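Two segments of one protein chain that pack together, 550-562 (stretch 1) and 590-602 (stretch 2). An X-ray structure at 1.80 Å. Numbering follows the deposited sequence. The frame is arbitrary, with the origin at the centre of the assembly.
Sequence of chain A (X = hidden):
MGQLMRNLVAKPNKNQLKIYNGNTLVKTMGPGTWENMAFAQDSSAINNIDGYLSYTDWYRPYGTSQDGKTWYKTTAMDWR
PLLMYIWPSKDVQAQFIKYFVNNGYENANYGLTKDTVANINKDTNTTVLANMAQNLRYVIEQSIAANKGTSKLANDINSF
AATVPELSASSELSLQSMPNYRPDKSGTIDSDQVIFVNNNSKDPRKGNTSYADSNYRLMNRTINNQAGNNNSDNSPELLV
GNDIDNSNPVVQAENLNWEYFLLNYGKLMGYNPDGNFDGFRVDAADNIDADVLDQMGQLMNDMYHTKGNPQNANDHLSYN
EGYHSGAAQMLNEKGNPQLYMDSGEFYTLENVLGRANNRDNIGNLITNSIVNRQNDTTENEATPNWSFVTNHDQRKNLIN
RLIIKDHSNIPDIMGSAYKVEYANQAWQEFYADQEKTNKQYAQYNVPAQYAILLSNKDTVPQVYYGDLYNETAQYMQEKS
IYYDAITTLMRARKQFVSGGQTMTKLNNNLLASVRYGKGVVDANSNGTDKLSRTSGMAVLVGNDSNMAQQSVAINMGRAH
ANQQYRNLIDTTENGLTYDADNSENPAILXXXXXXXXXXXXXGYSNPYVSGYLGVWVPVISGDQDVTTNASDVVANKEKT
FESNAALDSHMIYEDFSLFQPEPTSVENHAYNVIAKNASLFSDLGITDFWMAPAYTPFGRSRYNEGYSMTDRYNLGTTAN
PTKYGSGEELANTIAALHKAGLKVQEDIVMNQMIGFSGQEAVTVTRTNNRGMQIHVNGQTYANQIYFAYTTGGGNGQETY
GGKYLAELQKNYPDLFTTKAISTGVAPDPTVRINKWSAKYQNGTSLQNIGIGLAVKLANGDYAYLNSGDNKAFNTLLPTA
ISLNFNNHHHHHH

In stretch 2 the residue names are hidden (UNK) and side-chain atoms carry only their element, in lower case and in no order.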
# COMPACT_ATOMS: atom_id res chain seq x y z
N GLN A 550 17.65 40.09 14.46
CA GLN A 550 18.01 40.12 15.88
C GLN A 550 19.16 39.18 16.18
O GLN A 550 19.47 38.28 15.40
CB GLN A 550 16.81 39.71 16.74
CG GLN A 550 16.40 38.24 16.62
CD GLN A 550 14.98 38.01 17.08
OE1 GLN A 550 14.74 37.67 18.23
NE2 GLN A 550 14.02 38.26 16.19
N SER A 551 19.75 39.37 17.36
CA SER A 551 20.75 38.46 17.90
C SER A 551 20.06 37.45 18.84
O SER A 551 19.08 37.80 19.48
CB SER A 551 21.79 39.26 18.67
OG SER A 551 22.83 38.42 19.13
N VAL A 552 20.56 36.21 18.88
CA VAL A 552 20.05 35.17 19.77
C VAL A 552 21.20 34.45 20.45
O VAL A 552 22.29 34.37 19.89
CB VAL A 552 19.17 34.14 19.03
CG1 VAL A 552 17.91 34.82 18.50
CG2 VAL A 552 19.92 33.47 17.89
N ALA A 553 20.94 33.89 21.63
CA ALA A 553 21.94 33.20 22.43
C ALA A 553 21.57 31.72 22.53
O ALA A 553 20.52 31.40 23.09
CB ALA A 553 22.02 33.82 23.82
N ILE A 554 22.42 30.85 21.98
CA ILE A 554 22.19 29.39 21.96
C ILE A 554 23.04 28.72 23.03
O ILE A 554 24.25 28.92 23.07
CB ILE A 554 22.58 28.75 20.60
CG1 ILE A 554 22.05 29.57 19.42
CG2 ILE A 554 22.12 27.29 20.53
CD1 ILE A 554 20.57 29.87 19.49
N ASN A 555 22.43 27.91 23.89
CA ASN A 555 23.19 27.19 24.89
C ASN A 555 23.71 25.86 24.34
O ASN A 555 22.96 24.87 24.27
CB ASN A 555 22.36 26.94 26.15
CG ASN A 555 23.18 26.28 27.25
OD1 ASN A 555 24.41 26.22 27.17
ND2 ASN A 555 22.51 25.82 28.30
N MET A 556 25.00 25.81 24.00
CA MET A 556 25.64 24.59 23.52
C MET A 556 25.99 23.60 24.64
O MET A 556 26.26 22.42 24.37
CB MET A 556 26.90 24.94 22.71
CG MET A 556 26.67 25.96 21.60
SD MET A 556 25.39 25.49 20.41
CE MET A 556 26.19 24.11 19.61
N GLY A 557 26.01 24.08 25.88
CA GLY A 557 26.30 23.27 27.06
C GLY A 557 27.67 23.51 27.65
O GLY A 557 28.58 24.00 26.98
N ARG A 558 27.82 23.11 28.91
CA ARG A 558 29.07 23.27 29.67
C ARG A 558 30.25 22.50 29.08
O ARG A 558 31.39 22.86 29.31
CB ARG A 558 28.90 22.84 31.14
CG ARG A 558 27.96 23.72 31.96
CD ARG A 558 28.61 25.06 32.28
NE ARG A 558 27.65 25.99 32.86
CZ ARG A 558 27.86 27.29 33.03
NH1 ARG A 558 29.03 27.85 32.67
NH2 ARG A 558 26.91 28.05 33.57
N ALA A 559 29.97 21.43 28.33
CA ALA A 559 31.02 20.70 27.62
C ALA A 559 31.63 21.48 26.47
O ALA A 559 32.64 21.05 25.93
CB ALA A 559 30.48 19.36 27.11
N HIS A 560 31.03 22.62 26.09
CA HIS A 560 31.41 23.33 24.89
C HIS A 560 31.71 24.82 25.08
O HIS A 560 31.37 25.64 24.23
CB HIS A 560 30.31 23.12 23.86
CG HIS A 560 30.06 21.68 23.56
ND1 HIS A 560 30.95 20.92 22.83
CD2 HIS A 560 29.06 20.85 23.92
CE1 HIS A 560 30.49 19.68 22.75
NE2 HIS A 560 29.35 19.61 23.40
N ALA A 561 32.40 25.15 26.17
CA ALA A 561 32.85 26.52 26.44
C ALA A 561 34.11 26.82 25.65
O ALA A 561 34.91 25.92 25.39
CB ALA A 561 33.11 26.73 27.93
N ASN A 562 34.26 28.07 25.22
CA ASN A 562 35.45 28.53 24.50
C ASN A 562 35.77 27.62 23.32
O ASN A 562 36.90 27.16 23.14
CB ASN A 562 36.65 28.63 25.47
CG ASN A 562 36.35 29.50 26.69
OD1 ASN A 562 36.48 29.05 27.83
ND2 ASN A 562 35.93 30.74 26.45
N UNK A 590 32.61 31.47 17.85
CA UNK A 590 33.18 30.85 19.05
C UNK A 590 32.28 31.08 20.25
O UNK A 590 31.81 32.21 20.48
c UNK A 590 35.25 30.67 20.50
o UNK A 590 35.40 31.24 18.20
c UNK A 590 34.59 31.40 19.35
N UNK A 591 32.04 30.02 21.03
CA UNK A 591 31.25 30.13 22.26
C UNK A 591 31.99 30.91 23.34
O UNK A 591 33.22 30.93 23.37
c UNK A 591 29.93 28.00 21.95
o UNK A 591 32.06 27.98 23.14
c UNK A 591 30.87 28.75 22.88
N UNK A 592 31.22 31.51 24.25
CA UNK A 592 31.80 32.20 25.41
C UNK A 592 32.21 31.19 26.48
O UNK A 592 32.12 29.96 26.26
o UNK A 592 28.72 33.60 26.91
c UNK A 592 30.85 33.30 25.94
o UNK A 592 29.47 31.53 26.90
c UNK A 592 29.59 32.76 26.63
N UNK A 593 32.65 31.68 27.63
CA UNK A 593 33.19 30.79 28.66
C UNK A 593 32.12 29.95 29.37
O UNK A 593 32.46 29.13 30.22
c UNK A 593 34.00 31.61 29.68
o UNK A 593 33.14 32.51 30.36
N UNK A 594 30.85 30.16 29.03
CA UNK A 594 29.74 29.36 29.56
C UNK A 594 29.16 28.37 28.55
O UNK A 594 28.28 27.61 28.90
n UNK A 594 28.91 32.42 31.09
c UNK A 594 28.64 30.31 30.02
c UNK A 594 29.05 31.12 31.21
o UNK A 594 29.50 30.59 32.23
N UNK A 595 29.66 28.39 27.32
CA UNK A 595 29.13 27.55 26.24
C UNK A 595 27.98 28.18 25.47
O UNK A 595 27.24 27.47 24.82
N UNK A 596 27.85 29.51 25.53
CA UNK A 596 26.79 30.23 24.80
C UNK A 596 27.31 30.67 23.43
O UNK A 596 28.37 31.28 23.35
c UNK A 596 25.82 31.08 26.97
c UNK A 596 25.19 32.19 24.80
c UNK A 596 24.74 30.00 26.99
c UNK A 596 26.30 31.48 25.57
N UNK A 597 26.55 30.38 22.38
CA UNK A 597 26.85 30.83 21.03
C UNK A 597 25.91 31.97 20.61
O UNK A 597 24.69 31.81 20.65
c UNK A 597 26.74 29.66 20.04
c UNK A 597 27.37 29.91 18.66
c UNK A 597 28.88 29.94 18.77
c UNK A 597 26.92 28.85 17.66
N UNK A 598 26.49 33.08 20.17
CA UNK A 598 25.75 34.29 19.77
C UNK A 598 25.58 34.31 18.26
O UNK A 598 26.57 34.32 17.54
c UNK A 598 26.18 36.16 21.55
c UNK A 598 25.09 37.23 21.39
n UNK A 598 22.78 37.90 22.04
c UNK A 598 26.55 35.56 20.19
c UNK A 598 23.94 37.03 22.36
N UNK A 599 24.35 34.37 17.78
CA UNK A 599 24.08 34.23 16.35
C UNK A 599 23.12 35.33 15.91
O UNK A 599 22.21 35.71 16.66
c UNK A 599 23.18 32.66 14.56
c UNK A 599 24.35 31.70 16.54
c UNK A 599 23.45 32.83 16.05
N UNK A 600 23.31 35.82 14.68
CA UNK A 600 22.38 36.77 14.06
C UNK A 600 21.43 36.09 13.07
O UNK A 600 21.86 35.33 12.21
c UNK A 600 23.15 37.89 13.31
o UNK A 600 24.06 38.50 14.22
c UNK A 600 22.20 38.95 12.77
N UNK A 601 20.13 36.41 13.20
CA UNK A 601 19.07 35.76 12.43
C UNK A 601 18.04 36.77 11.96
O UNK A 601 17.90 37.83 12.55
c UNK A 601 17.64 35.26 14.48
c UNK A 601 18.36 34.67 13.27
c UNK A 601 19.36 33.60 13.72
N UNK A 602 17.29 36.40 10.92
CA UNK A 602 16.13 37.16 10.44
C UNK A 602 15.24 36.30 9.56
O UNK A 602 15.64 35.19 9.17
c UNK A 602 16.77 40.00 6.71
c UNK A 602 17.76 39.32 7.63
c UNK A 602 17.17 38.08 8.28
n UNK A 602 16.44 39.19 5.50
c UNK A 602 16.58 38.39 9.65
O HOH W 1 24.87 37.92 16.97
O HOH W 2 25.85 26.80 29.41

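Position 590 has a first side-chain carbon carrying one oxygen and one carbon, the threonine pattern. The methyl lies 4.2 Å from the Asn562 C atom, a peripheral touch. This is Thr590, a β-branched residue suited to its extended backbone.

Position 591 repeats the fork, but its CB points toward stretch 1. Its oxygen lies 2.7 Å from His560 O and donates a hydrogen bond to it, while its methyl sits 3.9 Å from Met556 CG. One short side chain thus answers a carbonyl and an apolar surface: Thr591.

At 592 there are two carbons, the second carrying two oxygens; the CA-to-CB bond points away from stretch 1. One oxygen accepts hydrogen bonds from the backbone N atoms of 594 and 596, both at 2.9 Å. Aspartate is short enough to fold back over the turn it begins, and Asp592 O receives a hydrogen bond from Asn562 N at 3.0 Å.

Position 593 has one carbon and one oxygen; its CB lies 3.9 Å from Asn562 ND2. It is Ser593, whose small hydroxyl side chain suits an exposed turn.

At 594 the second of two carbons carries an oxygen and a nitrogen, an amide. The oxygen accepts a hydrogen bond from Arg558 NH1 at 2.8 Å. The residue is Asn594; its backbone O also meets Asn555 OD1 through a water that donates to both.

Position 595 has no side-chain atoms. An ideal CB would fall 2.2 Å from Gly557 O and would also be jammed against the preceding carbonyl, so only glycine fits comfortably here. The carbonyl O of 595 accepts a hydrogen bond from Met556 N at 2.9 Å. This is Gly595.

Position 596 has four carbons, forked at the first with one longer arm. The short arm's carbon lies in apolar contact, 3.7 Å from Ala553 CB. This is Ile596, β-branched as suits a strand.

At 597 four carbons fork at the second, and CB lies 4.0 Å from Met556 CG. This is Leu597, its apolar chain suited to the buried face it shares with Ile554.

Position 598 has four carbons in a row ending in nitrogen. The last carbon passes 4.0 Å from Ala553 CB, and the nitrogen donates to Ser551 OG at 3.0 Å. Lys598 has the reach for both.

At 599 three carbons fork at the first, and CB lies 4.0 Å from Val552 CG2. The compact, buried fit suits Val599.

Position 600 carries an oxygen and a carbon on its first carbon, and a water links that oxygen with Ser551 OG. Thr600 is β-branched for a strand and offers the water a hydroxyl.

At 601 the three-carbon fork returns; one branch carbon approaches Val552 CG1 to 4.1 Å. Val601 extends the apolar face.

Position 602 has four carbons ending in nitrogen, the end leading away from stretch 1. Lys602's long charged chain suits a partly exposed place past the strand.

The contact is an antiparallel strand pair, with reciprocal backbone hydrogen bonds at Gln550–Val601, Val552–Val599 and Ile554–Leu597. Those pairs share a face rich in buried aliphatic groups, whereas the alternate face bears Ser551, Ala553, Lys598 and Thr600 and is more exposed. Beyond the strands, the 592–595 turn docks against the loop of stretch 1 through backbone and polar side-chain bonds.

Stretch 2, residues 590-602: TTDSNGILKVTVK
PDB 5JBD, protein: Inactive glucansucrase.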